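Local coordinates for protein arsenate reductase (ArsC) (Archaeoglobus fulgidus, PDB 1Y1L) that probably reduces arsenate to arsenite in arsenic detoxification, using the fold of the low molecular weight protein tyrosine phosphatases, at residues 17-22 and 109-114. Sequence-based numbering, arbitrary orientation.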
ATOM      1  N   GLU A  17      -2.299 -12.003 -20.796  1.00 26.09           N
ATOM      2  CA  GLU A  17      -2.314 -13.442 -20.585  1.00 26.31           C
ATOM      3  C   GLU A  17      -1.940 -14.184 -21.861  1.00 28.07           C
ATOM      4  O   GLU A  17      -0.918 -14.862 -21.918  1.00 29.32           O
ATOM      5  CB  GLU A  17      -3.688 -13.889 -20.094  1.00 19.14           C
ATOM      6  CG  GLU A  17      -3.877 -15.379 -20.059  1.00 28.68           C
ATOM      7  CD  GLU A  17      -5.235 -15.791 -19.493  1.00 41.86           C
ATOM      8  OE1 GLU A  17      -5.355 -16.938 -18.995  1.00 48.33           O
ATOM      9  OE2 GLU A  17      -6.192 -14.977 -19.547  1.00 45.32           O
ATOM     10  N   ALA A  18      -2.770 -14.019 -22.890  1.00 32.64           N
ATOM     11  CA  ALA A  18      -2.588 -14.667 -24.189  1.00 39.08           C
ATOM     12  C   ALA A  18      -1.217 -14.425 -24.814  1.00 42.54           C
ATOM     13  O   ALA A  18      -0.633 -15.336 -25.407  1.00 46.93           O
ATOM     14  CB  ALA A  18      -3.689 -14.233 -25.141  1.00 38.14           C
ATOM     15  N   LEU A  19      -0.728 -13.195 -24.730  1.00 39.38           N
ATOM     16  CA  LEU A  19       0.576 -12.861 -25.278  1.00 36.44           C
ATOM     17  C   LEU A  19       1.707 -13.515 -24.486  1.00 36.59           C
ATOM     18  O   LEU A  19       2.730 -13.940 -25.048  1.00 37.78           O
ATOM     19  CB  LEU A  19       0.748 -11.354 -25.275  1.00 30.04           C
ATOM     20  CG  LEU A  19      -0.139 -10.694 -26.310  1.00 29.32           C
ATOM     21  CD1 LEU A  19      -0.238  -9.239 -25.992  1.00 37.37           C
ATOM     22  CD2 LEU A  19       0.441 -10.895 -27.697  1.00 32.16           C
ATOM     23  N   PHE A  20       1.539 -13.521 -23.169  1.00 34.82           N
ATOM     24  CA  PHE A  20       2.507 -14.116 -22.268  1.00 31.63           C
ATOM     25  C   PHE A  20       2.685 -15.578 -22.663  1.00 30.16           C
ATOM     26  O   PHE A  20       3.784 -16.013 -23.013  1.00 30.32           O
ATOM     27  CB  PHE A  20       1.992 -14.021 -20.823  1.00 28.28           C
ATOM     28  CG  PHE A  20       2.990 -14.438 -19.804  1.00 17.79           C
ATOM     29  CD1 PHE A  20       3.834 -13.509 -19.231  1.00 20.89           C
ATOM     30  CD2 PHE A  20       3.131 -15.761 -19.469  1.00 12.08           C
ATOM     31  CE1 PHE A  20       4.808 -13.894 -18.343  1.00 22.21           C
ATOM     32  CE2 PHE A  20       4.095 -16.161 -18.588  1.00 23.50           C
ATOM     33  CZ  PHE A  20       4.943 -15.226 -18.021  1.00 28.67           C
ATOM     34  N   ASN A  21       1.581 -16.314 -22.620  1.00 28.49           N
ATOM     35  CA  ASN A  21       1.560 -17.730 -22.950  1.00 36.81           C
ATOM     36  C   ASN A  21       2.191 -18.069 -24.302  1.00 45.60           C
ATOM     37  O   ASN A  21       2.771 -19.144 -24.476  1.00 49.21           O
ATOM     38  CB  ASN A  21       0.125 -18.247 -22.914  1.00 31.31           C
ATOM     39  CG  ASN A  21      -0.443 -18.288 -21.523  1.00 26.28           C
ATOM     40  OD1 ASN A  21      -1.656 -18.225 -21.324  1.00 26.43           O
ATOM     41  ND2 ASN A  21       0.430 -18.437 -20.544  1.00 23.98           N
ATOM     42  N   ALA A  22       2.028 -17.189 -25.280  1.00 50.62           N
ATOM     43  CA  ALA A  22       2.602 -17.420 -26.601  1.00 51.12           C
ATOM     44  C   ALA A  22       4.104 -17.125 -26.617  1.00 49.29           C
ATOM     45  O   ALA A  22       4.783 -17.409 -27.601  1.00 50.52           O
ATOM     46  CB  ALA A  22       1.888 -16.565 -27.638  1.00 55.16           C
ATOM     47  N   ARG A 109      -2.985  -0.228 -30.100  1.00 30.88           N
ATOM     48  CA  ARG A 109      -1.900   0.479 -29.432  1.00 36.77           C
ATOM     49  C   ARG A 109      -1.708  -0.117 -28.029  1.00 39.32           C
ATOM     50  O   ARG A 109      -0.575  -0.322 -27.578  1.00 46.88           O
ATOM     51  CB  ARG A 109      -2.222   1.972 -29.346  1.00 39.98           C
ATOM     52  CG  ARG A 109      -1.071   2.854 -28.896  1.00 46.33           C
ATOM     53  CD  ARG A 109      -1.372   3.472 -27.541  1.00 57.35           C
ATOM     54  NE  ARG A 109      -0.950   4.869 -27.504  1.00 64.75           N
ATOM     55  CZ  ARG A 109      -1.782   5.910 -27.533  1.00 67.03           C
ATOM     56  NH1 ARG A 109      -1.286   7.143 -27.507  1.00 68.59           N
ATOM     57  NH2 ARG A 109      -3.103   5.729 -27.562  1.00 60.99           N
ATOM     58  N   VAL A 110      -2.817  -0.366 -27.336  1.00 35.94           N
ATOM     59  CA  VAL A 110      -2.784  -0.960 -26.003  1.00 29.81           C
ATOM     60  C   VAL A 110      -2.201  -2.359 -26.098  1.00 32.43           C
ATOM     61  O   VAL A 110      -1.441  -2.780 -25.235  1.00 36.32           O
ATOM     62  CB  VAL A 110      -4.195  -1.040 -25.395  1.00 27.65           C
ATOM     63  CG1 VAL A 110      -4.209  -1.936 -24.174  1.00 30.83           C
ATOM     64  CG2 VAL A 110      -4.672   0.347 -25.035  1.00 31.76           C
ATOM     65  N   LEU A 111      -2.565  -3.076 -27.151  1.00 31.53           N
ATOM     66  CA  LEU A 111      -2.074  -4.427 -27.356  1.00 33.55           C
ATOM     67  C   LEU A 111      -0.561  -4.439 -27.477  1.00 35.63           C
ATOM     68  O   LEU A 111       0.105  -5.300 -26.904  1.00 32.81           O
ATOM     69  CB  LEU A 111      -2.678  -5.019 -28.628  1.00 34.44           C
ATOM     70  CG  LEU A 111      -2.223  -6.436 -28.963  1.00 32.56           C
ATOM     71  CD1 LEU A 111      -2.688  -7.353 -27.861  1.00 41.00           C
ATOM     72  CD2 LEU A 111      -2.793  -6.891 -30.292  1.00 35.43           C
ATOM     73  N   ALA A 112      -0.032  -3.505 -28.264  1.00 35.72           N
ATOM     74  CA  ALA A 112       1.395  -3.414 -28.490  1.00 37.10           C
ATOM     75  C   ALA A 112       2.170  -3.144 -27.221  1.00 41.08           C
ATOM     76  O   ALA A 112       3.198  -3.778 -27.000  1.00 42.49           O
ATOM     77  CB  ALA A 112       1.705  -2.362 -29.517  1.00 36.11           C
ATOM     78  N   GLU A 113       1.716  -2.186 -26.411  1.00 40.82           N
ATOM     79  CA  GLU A 113       2.404  -1.857 -25.162  1.00 37.98           C
ATOM     80  C   GLU A 113       2.465  -3.056 -24.262  1.00 35.70           C
ATOM     81  O   GLU A 113       3.495  -3.342 -23.670  1.00 34.81           O
ATOM     82  CB  GLU A 113       1.705  -0.734 -24.423  1.00 45.37           C
ATOM     83  CG  GLU A 113       2.054   0.639 -24.939  1.00 55.53           C
ATOM     84  CD  GLU A 113       1.787   1.718 -23.911  1.00 65.70           C
ATOM     85  OE1 GLU A 113       2.406   1.664 -22.821  1.00 68.99           O
ATOM     86  OE2 GLU A 113       0.962   2.618 -24.193  1.00 70.40           O
ATOM     87  N   ILE A 114       1.330  -3.717 -24.109  1.00 31.66           N
ATOM     88  CA  ILE A 114       1.259  -4.915 -23.297  1.00 28.80           C
ATOM     89  C   ILE A 114       2.264  -5.945 -23.819  1.00 26.17           C
ATOM     90  O   ILE A 114       2.910  -6.637 -23.044  1.00 21.48           O
ATOM     91  CB  ILE A 114      -0.149  -5.510 -23.353  1.00 29.69           C
ATOM     92  CG1 ILE A 114      -1.153  -4.525 -22.760  1.00 24.52           C
ATOM     93  CG2 ILE A 114      -0.196  -6.825 -22.600  1.00 24.72           C
ATOM     94  CD1 ILE A 114      -2.558  -5.078 -22.685  1.00 19.67           C
TER
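Leu19 sets its CD1 methyl over the groove between Leu111 and Ile114, and that one branch makes both close contacts between 17-22 and 109-114. Leu19 CD1 meets Leu111 CD1 at 3.6 Å, methyl against methyl, and Ile114 CG2 lies at 4.2 Å from Leu19 CD1. Leu111 O is also near, 4.1 Å from Leu19 CD1, a van der Waals neighbour of an apolar group.

The pair illustrates how one residue of a helix can engage two residues a turn apart on its neighbour, an i, i+3 face. Leu111 and Ile114 stand one turn apart on helix 106-121, and both offer a methyl to the same leucine branch. The CB of Leu19 is directed at the other helix, as is that of Ile114, whereas Leu111 starts out at an angle to the contact. Its CG lies anti to the backbone N (chi1 179°), and the second torsion then swings CD1 across to Leu19. The backbones stay well apart: the closest CA pair, Leu19 to Ile114, is separated by 8.2 Å, a gap bridged by branched side chains.

Elsewhere along the interface Met15 and Ala16 of helix 12-21 touch Ile114, Met15 also touches Leu111, and Phe20 rests on Val118, so the leucine contact belongs to a longer apolar seam. Phe20 also meets Phe4 of strand 2-6, which ties the helix pair to the parallel sheet. As in the phosphatase family, helix 12-21 follows the anion-binding P-loop, and this seam packs it against the C-terminal helix.

The three touching residues are buried and meet chiefly through methyl groups, with no polar pairing between the segments; cohesion here therefore comes from dispersion and exclusion of water, which constrain direction less sharply than hydrogen bonds would.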